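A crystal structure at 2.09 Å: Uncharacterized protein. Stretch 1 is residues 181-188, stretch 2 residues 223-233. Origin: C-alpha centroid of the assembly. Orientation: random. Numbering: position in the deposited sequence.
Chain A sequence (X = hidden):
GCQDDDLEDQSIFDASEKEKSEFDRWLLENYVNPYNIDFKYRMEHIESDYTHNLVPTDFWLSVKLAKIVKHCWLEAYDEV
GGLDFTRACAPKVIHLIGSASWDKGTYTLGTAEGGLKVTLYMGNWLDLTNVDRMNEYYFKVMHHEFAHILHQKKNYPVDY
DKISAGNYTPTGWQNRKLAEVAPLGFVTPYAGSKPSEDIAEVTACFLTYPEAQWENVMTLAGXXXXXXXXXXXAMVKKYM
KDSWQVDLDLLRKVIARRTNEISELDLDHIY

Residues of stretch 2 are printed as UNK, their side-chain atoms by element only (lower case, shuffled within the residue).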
# COMPACT_ATOMS: atom_id res chain seq x y z
N VAL A 181 -18.49 -5.72 -12.10
CA VAL A 181 -17.47 -6.75 -11.90
C VAL A 181 -17.62 -7.60 -10.63
O VAL A 181 -17.15 -8.73 -10.55
CB VAL A 181 -16.05 -6.18 -12.00
CG1 VAL A 181 -15.87 -5.54 -13.39
CG2 VAL A 181 -15.73 -5.22 -10.86
N ALA A 182 -18.27 -7.04 -9.64
CA ALA A 182 -18.44 -7.71 -8.37
C ALA A 182 -19.24 -8.97 -8.54
O ALA A 182 -18.87 -9.97 -7.98
CB ALA A 182 -19.06 -6.75 -7.38
N PRO A 183 -20.34 -8.95 -9.35
CA PRO A 183 -21.10 -10.20 -9.56
C PRO A 183 -20.30 -11.30 -10.23
O PRO A 183 -20.71 -12.46 -10.16
CB PRO A 183 -22.28 -9.76 -10.46
CG PRO A 183 -22.52 -8.39 -10.12
CD PRO A 183 -21.10 -7.81 -9.88
N LEU A 184 -19.19 -10.94 -10.85
CA LEU A 184 -18.29 -11.91 -11.47
C LEU A 184 -17.16 -12.33 -10.53
O LEU A 184 -16.29 -13.11 -10.91
CB LEU A 184 -17.65 -11.34 -12.76
CG LEU A 184 -18.60 -10.66 -13.73
CD1 LEU A 184 -17.79 -10.01 -14.85
CD2 LEU A 184 -19.64 -11.61 -14.33
N GLY A 185 -17.16 -11.84 -9.30
CA GLY A 185 -16.16 -12.23 -8.32
C GLY A 185 -14.91 -11.37 -8.32
O GLY A 185 -13.85 -11.80 -7.91
N PHE A 186 -15.02 -10.14 -8.82
CA PHE A 186 -13.89 -9.21 -8.84
C PHE A 186 -14.14 -8.11 -7.83
O PHE A 186 -15.21 -7.44 -7.88
CB PHE A 186 -13.74 -8.58 -10.23
CG PHE A 186 -13.39 -9.58 -11.32
CD1 PHE A 186 -12.34 -10.48 -11.14
CD2 PHE A 186 -14.10 -9.64 -12.48
CE1 PHE A 186 -12.02 -11.40 -12.10
CE2 PHE A 186 -13.78 -10.57 -13.45
CZ PHE A 186 -12.77 -11.46 -13.25
N VAL A 187 -13.18 -7.91 -6.92
CA VAL A 187 -13.31 -6.89 -5.89
C VAL A 187 -13.18 -5.45 -6.37
O VAL A 187 -13.64 -4.55 -5.69
CB VAL A 187 -12.35 -7.11 -4.69
CG1 VAL A 187 -12.76 -8.37 -3.89
CG2 VAL A 187 -10.85 -7.21 -5.11
N THR A 188 -12.57 -5.24 -7.53
CA THR A 188 -12.44 -3.94 -8.16
C THR A 188 -12.40 -4.16 -9.66
O THR A 188 -12.14 -5.27 -10.12
CB THR A 188 -11.08 -3.26 -7.80
OG1 THR A 188 -9.97 -4.08 -8.19
CG2 THR A 188 -11.00 -2.95 -6.37
N UNK A 223 -25.74 -12.98 -5.10
CA UNK A 223 -25.69 -14.41 -4.95
C UNK A 223 -24.66 -15.08 -5.81
O UNK A 223 -24.17 -16.10 -5.42
c UNK A 223 -29.41 -15.51 -4.83
o UNK A 223 -30.05 -15.00 -5.78
c UNK A 223 -28.13 -14.82 -4.34
o UNK A 223 -29.74 -16.59 -4.30
c UNK A 223 -27.03 -15.03 -5.33
N UNK A 224 -24.39 -14.56 -7.00
CA UNK A 224 -23.35 -15.17 -7.87
C UNK A 224 -21.96 -14.85 -7.47
O UNK A 224 -21.11 -15.68 -7.50
c UNK A 224 -24.69 -15.07 -10.00
c UNK A 224 -23.44 -14.67 -9.33
n UNK A 224 -26.04 -18.47 -10.74
c UNK A 224 -26.04 -17.02 -10.76
c UNK A 224 -24.78 -16.58 -10.04
N UNK A 225 -21.71 -13.59 -7.16
CA UNK A 225 -20.34 -13.16 -6.92
C UNK A 225 -19.79 -13.41 -5.52
O UNK A 225 -18.58 -13.59 -5.35
N UNK A 226 -20.65 -13.40 -4.51
CA UNK A 226 -20.22 -13.59 -3.14
C UNK A 226 -19.47 -14.89 -2.97
O UNK A 226 -18.40 -14.88 -2.38
c UNK A 226 -21.52 -12.38 -1.36
n UNK A 226 -24.56 -10.72 -0.36
c UNK A 226 -21.39 -13.60 -2.17
c UNK A 226 -23.92 -11.70 -1.24
c UNK A 226 -22.78 -12.38 -0.50
N UNK A 227 -20.05 -16.01 -3.41
CA UNK A 227 -19.29 -17.26 -3.28
C UNK A 227 -17.96 -17.24 -4.03
O UNK A 227 -17.03 -17.93 -3.60
c UNK A 227 -21.33 -16.23 -4.09
c UNK A 227 -20.21 -18.31 -3.92
c UNK A 227 -21.53 -17.69 -4.02
N UNK A 228 -17.88 -16.52 -5.17
CA UNK A 228 -16.66 -16.45 -5.91
C UNK A 228 -15.56 -15.64 -5.13
O UNK A 228 -14.41 -16.08 -5.03
c UNK A 228 -18.45 -16.09 -9.34
c UNK A 228 -16.89 -15.87 -7.30
c UNK A 228 -17.83 -16.78 -8.11
c UNK A 228 -15.58 -15.84 -8.03
N UNK A 229 -15.96 -14.51 -4.57
CA UNK A 229 -15.08 -13.72 -3.74
C UNK A 229 -14.67 -14.51 -2.49
O UNK A 229 -13.48 -14.51 -2.13
c UNK A 229 -15.66 -12.40 -3.39
c UNK A 229 -14.75 -11.62 -2.43
c UNK A 229 -15.79 -11.57 -4.66
c UNK A 229 -16.60 -10.32 -4.50
N UNK A 230 -15.64 -15.20 -1.87
CA UNK A 230 -15.34 -16.04 -0.73
C UNK A 230 -14.27 -17.10 -1.06
O UNK A 230 -13.33 -17.29 -0.31
o UNK A 230 -18.80 -15.94 0.50
c UNK A 230 -17.56 -15.72 0.51
c UNK A 230 -16.62 -16.72 -0.21
o UNK A 230 -17.05 -14.74 1.10
N UNK A 231 -14.40 -17.75 -2.20
CA UNK A 231 -13.45 -18.78 -2.59
C UNK A 231 -12.03 -18.20 -2.80
O UNK A 231 -11.03 -18.79 -2.35
o UNK A 231 -14.60 -20.79 -6.13
n UNK A 231 -12.80 -22.08 -6.14
c UNK A 231 -13.95 -19.45 -3.86
c UNK A 231 -13.03 -20.52 -4.35
c UNK A 231 -13.54 -21.14 -5.63
N UNK A 232 -11.94 -17.06 -3.49
CA UNK A 232 -10.68 -16.37 -3.71
C UNK A 232 -10.02 -15.97 -2.41
O UNK A 232 -8.80 -16.22 -2.18
c UNK A 232 -11.50 -14.25 -6.88
c UNK A 232 -11.22 -15.49 -6.01
n UNK A 232 -12.03 -13.44 -9.19
c UNK A 232 -10.89 -15.12 -4.59
c UNK A 232 -11.66 -14.64 -8.31
N UNK A 233 -10.81 -15.39 -1.52
CA UNK A 233 -10.28 -14.97 -0.22
C UNK A 233 -9.81 -16.13 0.62
O UNK A 233 -8.78 -16.02 1.30
c UNK A 233 -11.29 -14.12 0.53
c UNK A 233 -9.77 -12.71 1.95
c UNK A 233 -12.14 -13.09 2.66
c UNK A 233 -10.91 -13.70 1.94

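Position 223 carries three carbons, the third bearing two oxygens, and points away from stretch 1 without touching it. This is Glu-223, its carboxylate suited to an exposed site. Position 224 has four carbons in a row ending in nitrogen. Its CB lies 3.6 Å from Pro-183 O, but the chain's end leads away, so this is Lys-224: the aliphatic base lies against the loop while the charge stays exposed.

Position 225 has no side-chain atoms; it is Gly-225. Its CA approaches Pro-183 O to 3.3 Å and Ala-182 O to 3.7 Å, and its CA and that of Pro-183 are 4.0 Å apart. A CB here would fall 2.3 Å from Ala-182 O and 2.9 Å from Pro-183 CA, both clashes, so the bare backbone is what permits this close approach.

Position 226 again shows four carbons in a row and a terminal nitrogen, pointing away from the loop: Lys-226, which makes no contact with it. At position 227 three carbons close a ring onto the backbone N, identifying Pro-227. Its nitrogen has no hydrogen to give to the preceding turn, in keeping with the kink in the helix, and its exposed ring is out of reach of stretch 1.

Position 228 has four carbons forked at the first, with one arm two carbons long, hence Ile-228. Its CG2 packs 3.7 Å from Gly-185 CA, and its CD1 lies 4.0 Å from Leu-184 O. Position 229 has the same forked pattern and is Ile-229. Its CG1 sits 3.7 Å from Gly-185 CA, while its CG2 meets Val-187 CG1 at 4.1 Å, an apolar contact appropriate to a buried site.

Position 230 has two carbons, the second carrying two oxygens: Asp-230. Position 231 has three, the third carrying one oxygen and one nitrogen: Gln-231. Both are exposed and out of reach, where polar groups can face solvent.

Position 232 shows four carbons in a row, extended toward the loop and ending in a nitrogen 2.8 Å from Gly-185 O. It is Lys-232, whose NZ donates a hydrogen bond to that carbonyl and lies 3.6 Å from Phe-186 CD1, oblique to the ring. Position 233 has four carbons forked at the second: Leu-233, buried but out of reach of stretch 1.

The contact works by close backbone packing secured by one polar bond. Gly-225 admits the loop, and the isoleucines pack against Gly-185, where a CB would lie 2.2 Å from Ile-228 CG2. One turn beyond Ile-228, Lys-232 ties the loop carbonyl to the helix.

Stretch 2, residues 223-233: EKGKPIIDQKL
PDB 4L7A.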